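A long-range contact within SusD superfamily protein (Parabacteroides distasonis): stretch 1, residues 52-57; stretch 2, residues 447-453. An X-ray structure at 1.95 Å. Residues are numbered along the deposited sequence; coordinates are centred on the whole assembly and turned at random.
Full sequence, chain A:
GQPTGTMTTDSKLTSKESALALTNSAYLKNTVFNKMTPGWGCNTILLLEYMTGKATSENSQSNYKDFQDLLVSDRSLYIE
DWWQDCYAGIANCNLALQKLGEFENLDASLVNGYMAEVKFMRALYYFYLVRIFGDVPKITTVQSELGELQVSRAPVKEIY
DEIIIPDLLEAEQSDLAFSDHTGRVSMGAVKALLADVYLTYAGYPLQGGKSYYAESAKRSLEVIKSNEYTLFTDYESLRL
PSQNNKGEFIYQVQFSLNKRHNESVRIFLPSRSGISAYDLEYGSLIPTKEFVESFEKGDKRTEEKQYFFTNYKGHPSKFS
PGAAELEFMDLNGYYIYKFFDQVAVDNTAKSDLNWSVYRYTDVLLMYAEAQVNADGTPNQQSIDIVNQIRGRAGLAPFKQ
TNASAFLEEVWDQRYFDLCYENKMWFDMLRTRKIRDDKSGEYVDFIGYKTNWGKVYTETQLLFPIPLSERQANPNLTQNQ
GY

Stretch 1 52-57: TGKATS
Stretch 2, residues 447-453: GYKTNWG

How do the two backbones lie? Residues 52-57 run as loop until a short strand at Ala-55 and Thr-56 (phi/psi -141/145 and -128/-169). Gly-53, at 78/7, comes nearest, its CA 6.2 Å from the CA of Thr-450. There a type I turn runs from Thr-450 to Gly-453, closed by Gly-453 N to Thr-450 O at 3.1 Å; Asn-451 (-50/-27) and Trp-452 (-103/19) occupy its corners.

What joins them without a direct hydrogen bond? Three waters do. One accepts from Lys-54 NZ (2.8 Å), donates to Thr-52 O (2.8 Å) and hydrogen-bonds with Tyr-448 OH (2.5 Å). Gly-53 O and Asn-451 ND2 stand 3.7 Å apart; a second water spans this gap, donating to the carbonyl (2.6 Å from Gly-53 O) and accepting from the amide (3.0 Å from Asn-451 ND2). The third donates to Gly-53 O (3.2 Å), accepts from Asn-451 N (3.0 Å) and hydrogen-bonds with Tyr-448 OH (3.1 Å).

Which side chains meet directly? Trp-452 (chi1 m, chi2 -82°) points toward stretch 1, bringing CZ2 within 3.4 Å of Thr-56 CG2, a nonpolar contact approached obliquely; Thr-56 is p. Trp-452 CH2 lies 3.8 Å from Gly-53 O. Tyr-448 (t, chi2 69°) also points toward stretch 1, whereas Lys-54 (m, m, t, t) starts away but returns its NZ to 4.3 Å from Tyr-448 OH, leaving room for water to bridge them.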

# COMPACT_ATOMS: atom_id res chain seq x y z
N THR A 52 5.10 1.76 12.15
CA THR A 52 5.45 0.36 12.30
C THR A 52 6.54 0.13 13.32
O THR A 52 6.64 -0.98 13.83
CB THR A 52 5.95 -0.30 10.99
OG1 THR A 52 7.21 0.26 10.61
CG2 THR A 52 4.95 -0.14 9.84
N GLY A 53 7.37 1.14 13.59
CA GLY A 53 8.57 0.96 14.38
C GLY A 53 9.75 0.33 13.65
O GLY A 53 10.79 0.05 14.27
N LYS A 54 9.61 0.14 12.34
CA LYS A 54 10.65 -0.46 11.49
C LYS A 54 11.30 0.54 10.52
O LYS A 54 12.12 0.14 9.69
CB LYS A 54 10.07 -1.58 10.63
CG LYS A 54 9.14 -2.55 11.29
CD LYS A 54 9.76 -3.35 12.35
CE LYS A 54 8.84 -4.53 12.73
NZ LYS A 54 9.10 -4.89 14.16
N ALA A 55 10.94 1.81 10.64
CA ALA A 55 11.51 2.86 9.80
C ALA A 55 11.73 4.10 10.64
O ALA A 55 10.96 4.40 11.56
CB ALA A 55 10.57 3.18 8.64
N THR A 56 12.80 4.82 10.32
CA THR A 56 13.07 6.15 10.85
C THR A 56 13.34 7.11 9.66
O THR A 56 13.07 6.78 8.48
CB THR A 56 14.26 6.11 11.82
OG1 THR A 56 15.44 5.77 11.09
CG2 THR A 56 14.03 5.03 12.85
N SER A 57 13.81 8.30 10.00
CA SER A 57 14.10 9.35 9.04
C SER A 57 15.42 9.99 9.40
O SER A 57 15.75 10.07 10.58
CB SER A 57 12.99 10.41 9.08
OG SER A 57 13.22 11.43 8.13
N GLY A 447 0.14 -2.20 24.27
CA GLY A 447 1.25 -2.62 25.13
C GLY A 447 2.60 -2.74 24.44
O GLY A 447 3.62 -2.77 25.13
N TYR A 448 2.66 -2.79 23.09
CA TYR A 448 3.97 -2.83 22.41
C TYR A 448 4.86 -1.63 22.78
O TYR A 448 4.39 -0.48 22.74
CB TYR A 448 3.82 -2.85 20.89
CG TYR A 448 5.12 -2.83 20.12
CD1 TYR A 448 5.98 -3.93 20.13
CD2 TYR A 448 5.47 -1.72 19.33
CE1 TYR A 448 7.19 -3.92 19.41
CE2 TYR A 448 6.67 -1.68 18.59
CZ TYR A 448 7.52 -2.78 18.63
OH TYR A 448 8.68 -2.74 17.90
N LYS A 449 6.12 -1.91 23.13
CA LYS A 449 7.13 -0.88 23.45
C LYS A 449 8.09 -0.76 22.28
O LYS A 449 8.66 -1.77 21.82
CB LYS A 449 7.90 -1.25 24.69
CG LYS A 449 8.73 -0.09 25.26
CD LYS A 449 9.23 -0.41 26.68
CE LYS A 449 10.25 -1.55 26.68
NZ LYS A 449 10.89 -1.80 28.02
N THR A 450 8.29 0.46 21.79
CA THR A 450 9.09 0.65 20.58
C THR A 450 10.55 0.69 20.96
O THR A 450 10.88 0.76 22.15
CB THR A 450 8.76 1.95 19.84
OG1 THR A 450 9.12 3.06 20.67
CG2 THR A 450 7.30 2.02 19.48
N ASN A 451 11.42 0.67 19.93
CA ASN A 451 12.88 0.87 20.10
C ASN A 451 13.24 2.11 20.93
O ASN A 451 14.27 2.12 21.59
CB ASN A 451 13.59 0.98 18.72
CG ASN A 451 13.49 -0.30 17.90
OD1 ASN A 451 13.28 -1.35 18.46
ND2 ASN A 451 13.64 -0.19 16.57
N TRP A 452 12.36 3.11 20.92
CA TRP A 452 12.60 4.41 21.58
C TRP A 452 11.86 4.60 22.93
O TRP A 452 11.71 5.73 23.41
CB TRP A 452 12.32 5.53 20.54
CG TRP A 452 13.12 5.25 19.27
CD1 TRP A 452 14.45 5.55 19.05
CD2 TRP A 452 12.68 4.51 18.10
NE1 TRP A 452 14.85 5.07 17.81
CE2 TRP A 452 13.79 4.43 17.21
CE3 TRP A 452 11.46 3.93 17.71
CZ2 TRP A 452 13.71 3.79 15.95
CZ3 TRP A 452 11.38 3.29 16.45
CH2 TRP A 452 12.50 3.23 15.59
N GLY A 453 11.40 3.50 23.55
CA GLY A 453 10.71 3.54 24.86
C GLY A 453 9.21 3.88 24.92
O GLY A 453 8.64 3.99 26.02
O HOH W 1 8.45 -2.48 15.38
O HOH W 2 12.56 -1.89 14.40
O HOH W 3 10.06 -0.05 17.38